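Local coordinates for protein Mono(ADP-ribosyl)transferase SpvB (Salmonella typhimurium, PDB 2GWM) that probably transfers ADP-ribose from NAD(+) to an arginine of host actin, blocking actin polymerisation and so breaking down the cytoskeleton, at residues 160-165 / 192-197; 117-122 / 187-192; 5-10 / 62-67; 10-15 / 139-144. One frame throughout, in Å; residues are numbered along the deposited sequence.

Contact 1: residues 160-165 / 192-197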
loop_
_atom_site.group_PDB
_atom_site.type_symbol
_atom_site.label_atom_id
_atom_site.label_comp_id
_atom_site.label_asym_id
_atom_site.label_seq_id
_atom_site.Cartn_x
_atom_site.Cartn_y
_atom_site.Cartn_z
ATOM N N GLU A 160 16.666 1.382 5.643
ATOM C CA GLU A 160 17.916 0.778 6.105
ATOM C C GLU A 160 19.080 0.966 5.119
ATOM O O GLU A 160 20.188 1.306 5.521
ATOM C CB GLU A 160 17.639 -0.694 6.409
ATOM C CG GLU A 160 16.665 -0.851 7.549
ATOM C CD GLU A 160 16.626 -2.242 8.124
ATOM O OE1 GLU A 160 16.648 -3.234 7.324
ATOM O OE2 GLU A 160 16.522 -2.326 9.361
ATOM N N SER A 161 18.851 0.728 3.837
ATOM C CA SER A 161 19.859 1.037 2.827
ATOM C C SER A 161 19.239 1.283 1.475
ATOM O O SER A 161 18.115 0.848 1.207
ATOM C CB SER A 161 20.875 -0.093 2.722
ATOM O OG SER A 161 20.345 -1.332 2.327
ATOM N N ILE A 162 20.000 1.981 0.632
ATOM C CA ILE A 162 19.600 2.306 -0.712
ATOM C C ILE A 162 20.700 1.777 -1.616
ATOM O O ILE A 162 21.903 1.992 -1.316
ATOM C CB ILE A 162 19.376 3.828 -0.954
ATOM C CG1 ILE A 162 18.343 4.415 0.036
ATOM C CG2 ILE A 162 18.949 4.053 -2.422
ATOM C CD1 ILE A 162 18.871 5.029 1.256
ATOM N N VAL A 163 20.317 1.050 -2.660
ATOM C CA VAL A 163 21.267 0.464 -3.596
ATOM C C VAL A 163 20.902 0.995 -4.950
ATOM O O VAL A 163 19.893 0.554 -5.523
ATOM C CB VAL A 163 21.111 -1.070 -3.591
ATOM C CG1 VAL A 163 22.192 -1.685 -4.297
ATOM C CG2 VAL A 163 21.054 -1.591 -2.088
ATOM N N ASN A 164 21.716 1.929 -5.486
ATOM C CA ASN A 164 21.512 2.490 -6.801
ATOM C C ASN A 164 21.925 1.554 -7.910
ATOM O O ASN A 164 22.819 0.710 -7.765
ATOM C CB ASN A 164 22.234 3.794 -6.921
ATOM C CG ASN A 164 21.661 4.852 -6.031
ATOM O OD1 ASN A 164 20.504 4.851 -5.714
ATOM N ND2 ASN A 164 22.475 5.824 -5.695
ATOM N N CYS A 165 21.268 1.718 -9.047
ATOM C CA CYS A 165 21.592 0.977 -10.209
ATOM C C CYS A 165 23.083 1.116 -10.607
ATOM O O CYS A 165 23.704 2.136 -10.301
ATOM C CB CYS A 165 20.646 1.309 -11.375
ATOM S SG CYS A 165 20.612 2.991 -11.886
ATOM N N ARG A 192 16.807 2.162 -8.413
ATOM C CA ARG A 192 17.247 1.881 -7.072
ATOM C C ARG A 192 16.414 0.795 -6.434
ATOM O O ARG A 192 15.247 0.556 -6.793
ATOM C CB ARG A 192 17.181 3.153 -6.238
ATOM C CG ARG A 192 15.726 3.527 -5.973
ATOM C CD ARG A 192 15.613 4.856 -5.256
ATOM N NE ARG A 192 16.096 6.028 -5.991
ATOM C CZ ARG A 192 15.446 6.643 -6.976
ATOM N NH1 ARG A 192 14.304 6.139 -7.422
ATOM N NH2 ARG A 192 15.961 7.741 -7.565
ATOM N N ILE A 193 17.044 0.126 -5.497
ATOM C CA ILE A 193 16.416 -0.705 -4.495
ATOM C C ILE A 193 16.525 -0.003 -3.182
ATOM O O ILE A 193 17.578 0.486 -2.815
ATOM C CB ILE A 193 17.081 -2.147 -4.415
ATOM C CG1 ILE A 193 17.040 -2.855 -5.760
ATOM C CG2 ILE A 193 16.472 -2.982 -3.256
ATOM C CD1 ILE A 193 18.060 -3.979 -5.825
ATOM N N ILE A 194 15.415 -0.019 -2.435
ATOM C CA ILE A 194 15.410 0.519 -1.102
ATOM C C ILE A 194 15.038 -0.628 -0.207
ATOM O O ILE A 194 13.972 -1.201 -0.311
ATOM C CB ILE A 194 14.448 1.668 -0.893
ATOM C CG1 ILE A 194 14.702 2.767 -1.899
ATOM C CG2 ILE A 194 14.606 2.198 0.537
ATOM C CD1 ILE A 194 13.764 3.948 -1.774
ATOM N N ASN A 195 15.953 -0.946 0.716
ATOM C CA ASN A 195 15.769 -1.962 1.756
ATOM C C ASN A 195 15.195 -1.247 2.971
ATOM O O ASN A 195 15.818 -0.337 3.523
ATOM C CB ASN A 195 17.097 -2.649 2.083
ATOM C CG ASN A 195 17.685 -3.342 0.902
ATOM O OD1 ASN A 195 18.834 -3.015 0.446
ATOM N ND2 ASN A 195 16.977 -4.338 0.431
ATOM N N MET A 196 14.029 -1.696 3.386
ATOM C CA MET A 196 13.229 -1.065 4.437
ATOM C C MET A 196 12.827 -2.090 5.456
ATOM O O MET A 196 12.830 -3.289 5.183
ATOM C CB MET A 196 11.880 -0.539 3.878
ATOM C CG MET A 196 11.997 0.366 2.795
ATOM S SD MET A 196 10.397 0.996 2.411
ATOM C CE MET A 196 10.832 2.609 1.991
ATOM N N ARG A 197 12.354 -1.614 6.622
ATOM C CA ARG A 197 11.856 -2.505 7.651
ATOM C C ARG A 197 10.623 -1.902 8.288
ATOM O O ARG A 197 10.647 -0.723 8.657
ATOM C CB ARG A 197 12.908 -2.738 8.726
ATOM C CG ARG A 197 12.512 -3.734 9.778
ATOM C CD ARG A 197 13.685 -4.124 10.701
ATOM N NE ARG A 197 14.831 -4.518 9.937
ATOM C CZ ARG A 197 15.030 -5.704 9.392
ATOM N NH1 ARG A 197 14.214 -6.717 9.619
ATOM N NH2 ARG A 197 16.059 -5.826 8.572
HETATM O O HOH W 1 18.740 6.675 -5.013
#
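Arg197 CG stands anti to its backbone N (chi1 -176°) and Glu160 CG anti to its carbonyl carbon (chi1 -64°), starting two chains that meet as a salt bridge. The grip is side-on: Arg197 NE reaches Glu160 OE2 at 2.8 Å within the guanidinium plane, and Arg197 NH2 reaches Glu160 OE1 at 2.9 Å, on the syn side of the carboxylate. Arg197 NH1 pairs with Glu129. Beside it, Asn195 O accepts both Glu160 N (2.9 Å) and Ser161 N (3.2 Å). Further along, Val163 and Ile193 form a hydrogen-bonded pair, Val163 N to Ile193 O being 2.8 Å, while Ile162 and Ile194 lie on the other face. At the far end a water donates to Asn164 OD1 and accepts from Arg192 NE; the Arg192 terminal nitrogens bond onward to Thr122 and Asp86. With the strand directions 166° apart and two residues facing Asn195, the geometry is that of an antiparallel pair carrying a classic beta bulge, here inside the mixed sheet of the ADP-ribosyltransferase domain.

Contact 2: residues 117-122 / 187-192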
loop_
_atom_site.group_PDB
_atom_site.type_symbol
_atom_site.label_atom_id
_atom_site.label_comp_id
_atom_site.label_asym_id
_atom_site.label_seq_id
_atom_site.Cartn_x
_atom_site.Cartn_y
_atom_site.Cartn_z
ATOM N N ALA A 117 7.895 -8.121 -6.994
ATOM C CA ALA A 117 7.638 -6.683 -7.225
ATOM C C ALA A 117 7.412 -6.426 -8.699
ATOM O O ALA A 117 8.086 -7.000 -9.558
ATOM C CB ALA A 117 8.802 -5.904 -6.798
ATOM N N TRP A 118 6.491 -5.522 -8.973
ATOM C CA TRP A 118 6.307 -4.998 -10.310
ATOM C C TRP A 118 7.351 -3.951 -10.548
ATOM O O TRP A 118 7.525 -2.989 -9.812
ATOM C CB TRP A 118 4.895 -4.436 -10.489
ATOM C CG TRP A 118 3.930 -5.623 -10.586
ATOM C CD1 TRP A 118 3.534 -6.454 -9.560
ATOM C CD2 TRP A 118 3.353 -6.141 -11.765
ATOM N NE1 TRP A 118 2.697 -7.427 -10.046
ATOM C CE2 TRP A 118 2.572 -7.258 -11.397
ATOM C CE3 TRP A 118 3.379 -5.752 -13.100
ATOM C CZ2 TRP A 118 1.845 -7.987 -12.316
ATOM C CZ3 TRP A 118 2.659 -6.482 -14.020
ATOM C CH2 TRP A 118 1.892 -7.588 -13.621
ATOM N N ILE A 119 8.084 -4.168 -11.617
ATOM C CA ILE A 119 9.217 -3.283 -11.947
ATOM C C ILE A 119 8.770 -1.837 -12.101
ATOM O O ILE A 119 7.701 -1.554 -12.679
ATOM C CB ILE A 119 9.873 -3.795 -13.195
ATOM C CG1 ILE A 119 10.542 -5.166 -12.965
ATOM C CG2 ILE A 119 10.888 -2.744 -13.758
ATOM C CD1 ILE A 119 10.970 -5.876 -14.193
ATOM N N ASN A 120 9.547 -0.939 -11.520
ATOM C CA ASN A 120 9.374 0.471 -11.593
ATOM C C ASN A 120 10.715 1.128 -11.283
ATOM O O ASN A 120 11.710 0.421 -11.107
ATOM C CB ASN A 120 8.323 0.926 -10.570
ATOM C CG ASN A 120 7.488 2.063 -11.041
ATOM O OD1 ASN A 120 7.980 3.019 -11.671
ATOM N ND2 ASN A 120 6.148 1.989 -10.728
ATOM N N ASP A 121 10.762 2.451 -11.222
ATOM C CA ASP A 121 12.056 3.087 -10.934
ATOM C C ASP A 121 12.652 2.705 -9.581
ATOM O O ASP A 121 13.867 2.676 -9.414
ATOM C CB ASP A 121 12.076 4.602 -11.204
ATOM C CG ASP A 121 11.239 5.476 -10.237
ATOM O OD1 ASP A 121 11.320 5.259 -9.012
ATOM O OD2 ASP A 121 10.528 6.422 -10.746
ATOM N N THR A 122 11.793 2.374 -8.639
ATOM C CA THR A 122 12.186 2.007 -7.300
ATOM C C THR A 122 11.581 0.662 -6.920
ATOM O O THR A 122 10.360 0.459 -7.062
ATOM C CB THR A 122 11.711 3.086 -6.317
ATOM O OG1 THR A 122 12.262 4.326 -6.675
ATOM C CG2 THR A 122 12.086 2.742 -4.920
ATOM N N THR A 187 13.961 -4.604 -16.540
ATOM C CA THR A 187 14.757 -4.231 -15.403
ATOM C C THR A 187 15.695 -3.038 -15.637
ATOM O O THR A 187 16.148 -2.450 -14.637
ATOM C CB THR A 187 15.581 -5.400 -14.820
ATOM O OG1 THR A 187 16.402 -5.903 -15.862
ATOM C CG2 THR A 187 14.652 -6.452 -14.279
ATOM N N ASN A 188 15.938 -2.681 -16.888
ATOM C CA ASN A 188 16.785 -1.525 -17.136
ATOM C C ASN A 188 16.151 -0.215 -16.665
ATOM O O ASN A 188 16.834 0.792 -16.536
ATOM C CB ASN A 188 17.210 -1.423 -18.576
ATOM C CG ASN A 188 18.055 -2.620 -19.042
ATOM O OD1 ASN A 188 17.849 -3.136 -20.158
ATOM N ND2 ASN A 188 18.897 -3.097 -18.212
ATOM N N ARG A 189 14.832 -0.249 -16.418
ATOM C CA ARG A 189 14.093 0.902 -15.882
ATOM C C ARG A 189 14.384 1.187 -14.410
ATOM O O ARG A 189 14.084 2.253 -13.919
ATOM C CB ARG A 189 12.577 0.638 -15.940
ATOM C CG ARG A 189 12.051 0.498 -17.351
ATOM C CD ARG A 189 10.545 0.034 -17.391
ATOM N NE ARG A 189 9.744 0.926 -16.574
ATOM C CZ ARG A 189 8.721 0.598 -15.771
ATOM N NH1 ARG A 189 8.287 -0.656 -15.605
ATOM N NH2 ARG A 189 8.120 1.585 -15.101
ATOM N N ILE A 190 14.996 0.240 -13.712
ATOM C CA ILE A 190 15.149 0.347 -12.281
ATOM C C ILE A 190 16.287 1.251 -11.923
ATOM O O ILE A 190 17.430 1.019 -12.386
ATOM C CB ILE A 190 15.309 -1.032 -11.606
ATOM C CG1 ILE A 190 14.097 -1.928 -11.934
ATOM C CG2 ILE A 190 15.512 -0.924 -10.111
ATOM C CD1 ILE A 190 14.317 -3.340 -11.540
ATOM N N LYS A 191 16.003 2.226 -11.061
ATOM C CA LYS A 191 16.999 3.156 -10.614
ATOM C C LYS A 191 17.590 2.814 -9.259
ATOM O O LYS A 191 18.758 3.072 -8.971
ATOM C CB LYS A 191 16.410 4.554 -10.545
ATOM C CG LYS A 191 17.418 5.633 -10.243
ATOM C CD LYS A 191 17.052 6.865 -11.090
ATOM C CE LYS A 191 18.197 7.822 -11.219
ATOM N NZ LYS A 191 18.374 8.583 -9.963
ATOM N N ARG A 192 16.807 2.162 -8.413
ATOM C CA ARG A 192 17.247 1.881 -7.072
ATOM C C ARG A 192 16.414 0.795 -6.434
ATOM O O ARG A 192 15.247 0.556 -6.793
ATOM C CB ARG A 192 17.181 3.153 -6.238
ATOM C CG ARG A 192 15.726 3.527 -5.973
ATOM C CD ARG A 192 15.613 4.856 -5.256
ATOM N NE ARG A 192 16.096 6.028 -5.991
ATOM C CZ ARG A 192 15.446 6.643 -6.976
ATOM N NH1 ARG A 192 14.304 6.139 -7.422
ATOM N NH2 ARG A 192 15.961 7.741 -7.565
HETATM O O HOH W 2 5.571 0.671 -14.001
#
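Ile119 meets Thr187 and Ile190 where two loops converge on the first parallel bridge, Thr122 with Arg192, between strands 122-127 and 192-198 of the mixed sheet in the ADP-ribosyltransferase core. The two branches of Ile119 divide the apolar work: CD1 lies 3.7 Å from Thr187 CG2, and CG2 lies 3.8 Å from Ile190 CG1, the two isoleucine side chains crossing at about a right angle. Ile119 O receives a weak hydrogen bond from Arg189 NH1, 3.1 Å long and strongly bent (125° at the hydrogen). Asn120 CA then sits over one face of the Arg189 guanidinium, and Asn120 OD1 turns back to accept from Asp121 N. Asp121 O accepts from two successive backbone donors, Lys191 N at 2.7 Å and Arg192 N at 3.1 Å. The Asp121 carboxylate faces the loop after strand 78-83, accepting from the backbone N of Leu85 and of Asp86, and stands in a long, weak ion pair with Arg192. Thr122 OG1 lies anti to its carbonyl carbon (chi1 -58°) and works both ways: it donates to Asp121 OD1 at 2.7 Å, and accepts from Arg192 NH1 at 2.8 Å, close to the guanidinium plane.

Contact 3: residues 5-10 / 62-67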
loop_
_atom_site.group_PDB
_atom_site.type_symbol
_atom_site.label_atom_id
_atom_site.label_comp_id
_atom_site.label_asym_id
_atom_site.label_seq_id
_atom_site.Cartn_x
_atom_site.Cartn_y
_atom_site.Cartn_z
ATOM N N ILE A 5 -15.372 -7.406 6.425
ATOM C CA ILE A 5 -14.759 -8.090 5.267
ATOM C C ILE A 5 -15.375 -7.611 3.992
ATOM O O ILE A 5 -14.688 -7.398 2.997
ATOM C CB ILE A 5 -14.814 -9.598 5.432
ATOM C CG1 ILE A 5 -13.782 -10.024 6.489
ATOM C CG2 ILE A 5 -14.566 -10.343 4.105
ATOM C CD1 ILE A 5 -12.419 -10.053 6.060
ATOM N N GLN A 6 -16.702 -7.435 3.968
ATOM C CA GLN A 6 -17.316 -6.950 2.752
ATOM C C GLN A 6 -16.825 -5.541 2.391
ATOM O O GLN A 6 -16.654 -5.224 1.209
ATOM C CB GLN A 6 -18.838 -6.956 2.903
ATOM C CG GLN A 6 -19.456 -8.317 3.023
ATOM C CD GLN A 6 -20.972 -8.227 3.088
ATOM O OE1 GLN A 6 -21.608 -7.775 2.132
ATOM N NE2 GLN A 6 -21.558 -8.643 4.207
ATOM N N ALA A 7 -16.608 -4.707 3.390
ATOM C CA ALA A 7 -16.024 -3.385 3.130
ATOM C C ALA A 7 -14.604 -3.494 2.567
ATOM O O ALA A 7 -14.280 -2.783 1.662
ATOM C CB ALA A 7 -16.073 -2.526 4.332
ATOM N N LEU A 8 -13.805 -4.420 3.098
ATOM C CA LEU A 8 -12.474 -4.678 2.554
ATOM C C LEU A 8 -12.517 -5.163 1.129
ATOM O O LEU A 8 -11.685 -4.763 0.274
ATOM C CB LEU A 8 -11.752 -5.706 3.445
ATOM C CG LEU A 8 -10.327 -6.145 2.967
ATOM C CD1 LEU A 8 -9.417 -4.939 2.890
ATOM C CD2 LEU A 8 -9.821 -7.154 3.963
ATOM N N ARG A 9 -13.461 -6.031 0.802
ATOM C CA ARG A 9 -13.648 -6.439 -0.601
ATOM C C ARG A 9 -13.898 -5.232 -1.490
ATOM O O ARG A 9 -13.317 -5.110 -2.566
ATOM C CB ARG A 9 -14.810 -7.434 -0.732
ATOM C CG ARG A 9 -14.572 -8.811 -0.100
ATOM C CD ARG A 9 -15.782 -9.756 -0.318
ATOM N NE ARG A 9 -15.491 -11.081 0.188
ATOM C CZ ARG A 9 -14.748 -12.004 -0.439
ATOM N NH1 ARG A 9 -14.234 -11.798 -1.656
ATOM N NH2 ARG A 9 -14.523 -13.173 0.165
ATOM N N TYR A 10 -14.748 -4.310 -1.034
ATOM C CA TYR A 10 -15.042 -3.110 -1.808
ATOM C C TYR A 10 -13.816 -2.218 -1.957
ATOM O O TYR A 10 -13.561 -1.685 -3.020
ATOM C CB TYR A 10 -16.177 -2.340 -1.117
ATOM C CG TYR A 10 -16.555 -1.109 -1.860
ATOM C CD1 TYR A 10 -17.497 -1.142 -2.852
ATOM C CD2 TYR A 10 -15.962 0.112 -1.558
ATOM C CE1 TYR A 10 -17.823 -0.005 -3.539
ATOM C CE2 TYR A 10 -16.256 1.251 -2.254
ATOM C CZ TYR A 10 -17.228 1.210 -3.218
ATOM O OH TYR A 10 -17.624 2.343 -3.914
ATOM N N ASN A 62 -12.503 2.426 9.085
ATOM C CA ASN A 62 -12.335 1.508 10.181
ATOM C C ASN A 62 -12.934 0.167 9.849
ATOM O O ASN A 62 -12.450 -0.847 10.350
ATOM C CB ASN A 62 -12.974 2.090 11.434
ATOM C CG ASN A 62 -12.210 3.291 11.989
ATOM O OD1 ASN A 62 -10.997 3.388 11.762
ATOM N ND2 ASN A 62 -12.856 4.131 12.779
ATOM N N ASP A 63 -14.032 0.131 9.075
ATOM C CA ASP A 63 -14.577 -1.159 8.705
ATOM C C ASP A 63 -13.538 -1.916 7.859
ATOM O O ASP A 63 -13.400 -3.093 8.011
ATOM C CB ASP A 63 -15.858 -0.987 7.893
ATOM C CG ASP A 63 -17.114 -0.940 8.773
ATOM O OD1 ASP A 63 -17.081 -1.395 9.907
ATOM O OD2 ASP A 63 -18.154 -0.455 8.236
ATOM N N ILE A 64 -12.988 -1.249 6.854
ATOM C CA ILE A 64 -11.999 -1.886 5.994
ATOM C C ILE A 64 -10.806 -2.375 6.818
ATOM O O ILE A 64 -10.387 -3.539 6.634
ATOM C CB ILE A 64 -11.484 -0.858 4.944
ATOM C CG1 ILE A 64 -12.608 -0.429 3.972
ATOM C CG2 ILE A 64 -10.316 -1.492 4.202
ATOM C CD1 ILE A 64 -12.272 0.807 3.245
ATOM N N ALA A 65 -10.300 -1.555 7.746
ATOM C CA ALA A 65 -9.149 -1.923 8.554
ATOM C C ALA A 65 -9.475 -3.116 9.434
ATOM O O ALA A 65 -8.642 -3.991 9.691
ATOM C CB ALA A 65 -8.660 -0.772 9.329
ATOM N N GLU A 66 -10.688 -3.121 10.031
ATOM C CA GLU A 66 -11.070 -4.229 10.901
ATOM C C GLU A 66 -11.240 -5.502 10.073
ATOM O O GLU A 66 -10.827 -6.571 10.544
ATOM C CB GLU A 66 -12.342 -3.895 11.650
ATOM C CG GLU A 66 -12.913 -5.065 12.419
ATOM C CD GLU A 66 -12.043 -5.602 13.493
ATOM O OE1 GLU A 66 -11.179 -4.820 13.972
ATOM O OE2 GLU A 66 -12.224 -6.821 13.827
ATOM N N GLY A 67 -11.844 -5.416 8.881
ATOM C CA GLY A 67 -11.910 -6.582 8.044
ATOM C C GLY A 67 -10.509 -7.135 7.789
ATOM O O GLY A 67 -10.260 -8.308 7.869
#
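Ile64, Gly67 and Leu8 have the most surface buried where helix 3-24 crosses helix 50-69, the local axes passing 7.2 Å apart with a signed crossing angle of -104°. Ile64 uses both branches. Its CG2, anti to the backbone N, lies 3.8 Å from Leu8 CD1, the two side chains meeting obliquely; its CG1 rests against the backbone of the other helix, 3.7 Å from Ala7 O, with Ala7 CB beside it. Leu8 spreads its two methyls over different partners: CG is anti to the backbone N (chi1 177°), and beyond it CD1 takes Ile64 while CD2 packs 3.9 Å from Gly67 C. Gly67 has no side chain on the facing surface, which goes with a close backbone approach, Gly67 CA to Ile5 CA being 4.3 Å. Ile5 CD1 reaches over to within 3.3 Å of Gly67 O. Between the two segments themselves the contact is van der Waals. Asp63 adds its CB, 3.9 Å from Ala7 CB; its OD2 bonds to Tyr42 OH, and its OD1 accepts from Gln4 NE2 of helix 3-24, one turn before Leu8. Around this crossing, Ile64 also touches Tyr11 and Phe109, the latter in the loop ahead of strand 110-112; Leu8 reaches Leu68 of helix 50-69, and Val140 of the loop between strands 135-136 and 149-151.

Contact 4: residues 10-15 / 139-144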
loop_
_atom_site.group_PDB
_atom_site.type_symbol
_atom_site.label_atom_id
_atom_site.label_comp_id
_atom_site.label_asym_id
_atom_site.label_seq_id
_atom_site.Cartn_x
_atom_site.Cartn_y
_atom_site.Cartn_z
ATOM N N TYR A 10 -14.748 -4.310 -1.034
ATOM C CA TYR A 10 -15.042 -3.110 -1.808
ATOM C C TYR A 10 -13.816 -2.218 -1.957
ATOM O O TYR A 10 -13.561 -1.685 -3.020
ATOM C CB TYR A 10 -16.177 -2.340 -1.117
ATOM C CG TYR A 10 -16.555 -1.109 -1.860
ATOM C CD1 TYR A 10 -17.497 -1.142 -2.852
ATOM C CD2 TYR A 10 -15.962 0.112 -1.558
ATOM C CE1 TYR A 10 -17.823 -0.005 -3.539
ATOM C CE2 TYR A 10 -16.256 1.251 -2.254
ATOM C CZ TYR A 10 -17.228 1.210 -3.218
ATOM O OH TYR A 10 -17.624 2.343 -3.914
ATOM N N TYR A 11 -13.064 -2.026 -0.882
ATOM C CA TYR A 11 -11.774 -1.347 -0.908
ATOM C C TYR A 11 -10.917 -1.916 -2.044
ATOM O O TYR A 11 -10.372 -1.177 -2.843
ATOM C CB TYR A 11 -11.048 -1.553 0.441
ATOM C CG TYR A 11 -9.642 -1.047 0.328
ATOM C CD1 TYR A 11 -9.337 0.277 0.559
ATOM C CD2 TYR A 11 -8.622 -1.896 -0.051
ATOM C CE1 TYR A 11 -8.020 0.746 0.389
ATOM C CE2 TYR A 11 -7.315 -1.410 -0.238
ATOM C CZ TYR A 11 -7.031 -0.110 -0.036
ATOM O OH TYR A 11 -5.722 0.335 -0.241
ATOM N N SER A 12 -10.755 -3.228 -2.034
ATOM C CA SER A 12 -9.908 -3.899 -3.037
ATOM C C SER A 12 -10.398 -3.643 -4.473
ATOM O O SER A 12 -9.608 -3.419 -5.380
ATOM C CB SER A 12 -9.804 -5.402 -2.718
ATOM O OG SER A 12 -9.102 -6.122 -3.724
ATOM N N ALA A 13 -11.705 -3.726 -4.664
ATOM C CA ALA A 13 -12.286 -3.542 -5.989
ATOM C C ALA A 13 -12.191 -2.117 -6.484
ATOM O O ALA A 13 -11.877 -1.865 -7.654
ATOM C CB ALA A 13 -13.713 -3.921 -5.950
ATOM N N GLN A 14 -12.504 -1.171 -5.610
ATOM C CA GLN A 14 -12.633 0.213 -6.046
ATOM C C GLN A 14 -12.402 1.272 -4.986
ATOM O O GLN A 14 -12.029 2.392 -5.342
ATOM C CB GLN A 14 -14.008 0.432 -6.660
ATOM C CG GLN A 14 -15.149 0.123 -5.721
ATOM C CD GLN A 14 -16.432 0.027 -6.525
ATOM O OE1 GLN A 14 -16.801 1.005 -7.123
ATOM N NE2 GLN A 14 -17.050 -1.178 -6.630
ATOM N N GLY A 15 -12.625 0.980 -3.711
ATOM C CA GLY A 15 -12.571 2.026 -2.739
ATOM C C GLY A 15 -11.180 2.552 -2.565
ATOM O O GLY A 15 -11.000 3.685 -2.140
ATOM N N ASP A 139 -8.628 -14.630 -1.110
ATOM C CA ASP A 139 -9.831 -14.526 -1.904
ATOM C C ASP A 139 -10.635 -13.257 -1.611
ATOM O O ASP A 139 -11.619 -12.979 -2.281
ATOM C CB ASP A 139 -10.740 -15.715 -1.670
ATOM C CG ASP A 139 -11.825 -15.808 -2.726
ATOM O OD1 ASP A 139 -11.488 -15.868 -3.924
ATOM O OD2 ASP A 139 -13.005 -15.798 -2.360
ATOM N N VAL A 140 -10.230 -12.497 -0.616
ATOM C CA VAL A 140 -10.834 -11.189 -0.379
ATOM C C VAL A 140 -10.480 -10.233 -1.513
ATOM O O VAL A 140 -11.222 -9.293 -1.809
ATOM C CB VAL A 140 -10.413 -10.630 0.943
ATOM C CG1 VAL A 140 -10.911 -9.227 1.094
ATOM C CG2 VAL A 140 -10.986 -11.507 2.016
ATOM N N ALA A 141 -9.330 -10.439 -2.153
ATOM C CA ALA A 141 -8.909 -9.535 -3.217
ATOM C C ALA A 141 -9.898 -9.623 -4.362
ATOM O O ALA A 141 -10.371 -10.718 -4.710
ATOM C CB ALA A 141 -7.523 -9.926 -3.723
ATOM N N HIS A 142 -10.138 -8.510 -5.031
ATOM C CA HIS A 142 -11.115 -8.508 -6.106
ATOM C C HIS A 142 -10.650 -9.339 -7.261
ATOM O O HIS A 142 -11.412 -10.166 -7.786
ATOM C CB HIS A 142 -11.391 -7.093 -6.584
ATOM C CG HIS A 142 -12.517 -7.030 -7.556
ATOM N ND1 HIS A 142 -13.821 -7.291 -7.178
ATOM C CD2 HIS A 142 -12.535 -6.857 -8.892
ATOM C CE1 HIS A 142 -14.597 -7.200 -8.242
ATOM N NE2 HIS A 142 -13.841 -6.952 -9.294
ATOM N N PHE A 143 -9.422 -9.083 -7.703
ATOM C CA PHE A 143 -8.814 -9.867 -8.752
ATOM C C PHE A 143 -7.929 -10.917 -8.102
ATOM O O PHE A 143 -7.151 -10.620 -7.199
ATOM C CB PHE A 143 -8.028 -8.962 -9.693
ATOM C CG PHE A 143 -8.897 -8.045 -10.521
ATOM C CD1 PHE A 143 -9.718 -8.549 -11.494
ATOM C CD2 PHE A 143 -8.867 -6.668 -10.358
ATOM C CE1 PHE A 143 -10.538 -7.703 -12.257
ATOM C CE2 PHE A 143 -9.674 -5.834 -11.103
ATOM C CZ PHE A 143 -10.495 -6.362 -12.085
ATOM N N LYS A 144 -8.065 -12.148 -8.580
ATOM C CA LYS A 144 -7.465 -13.304 -7.934
ATOM C C LYS A 144 -6.116 -13.593 -8.573
ATOM O O LYS A 144 -5.793 -13.069 -9.653
ATOM C CB LYS A 144 -8.394 -14.509 -8.067
ATOM C CG LYS A 144 -9.870 -14.195 -7.814
ATOM C CD LYS A 144 -10.167 -13.725 -6.393
ATOM C CE LYS A 144 -11.604 -13.165 -6.326
ATOM N NZ LYS A 144 -12.169 -12.966 -4.985
#
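Ser12 and His142 supply the one hydrogen bond between the segments: His142 N donates to Ser12 OG at 2.9 Å, with an N-H...O angle of 158°. The hydroxyl stands anti to the backbone N (chi1 174°), and in that position it also lies against Ala141 CA. Ring contact comes next. Ala13 CB sits over one face of the His142 imidazole, 3.6 Å from His142 ND1 and displaced toward the rim; its distance to the ring centroid is 3.9 Å, at 27° from the ring normal, a CH-pi contact. His142 in turn sets CD2 over the centre of one Phe143 face, with Phe143 CD2 at the imidazole edge. A third group of bonds lies within each segment and shapes it. Lys144 NZ folds back to donate to Asp139 O at 2.8 Å and to Ala141 O at 2.9 Å, with a salt bridge to Asp139 OD1 whose hydrogen bond is weak, tying the loop to itself. In the helix, Tyr10 O accepts from Gln14 N and also from Gly15 N, the second bond marking a wider pi-type turn at 11-15, which includes Ser12 and Ala13. Segment 139-144 lies in the loop between strands 135-136 and 149-151, ahead of Glu148, a predicted active-site residue whose side chain is about 5 Å from that of Ala141; this placement is consistent with the ADP-ribosylating turn-turn loop of this toxin family.

In the fold
From the N terminus, helix 3-24 enters two contacts. Contact 3 closes the shorter loop, with 51 mostly helical residues between its segments, onto helix 50-69; contact 4 takes up the same helix at Tyr10, which both share, and spans 123 residues to the loop before strand 149-151. The two cross and touch, with centres 10 Å apart. Contact 2 opens at 117-122, inside the span of contact 4, and closes beyond it at 187-192, so these two cross as well, but do not touch. Contact 1 crosses contact 2 and shares Arg192, joining strand 155-164 to strand 192-198. Contacts 1 and 3 lie in series on opposite sides of the chain's centre, one pairing strands, the other packing helices.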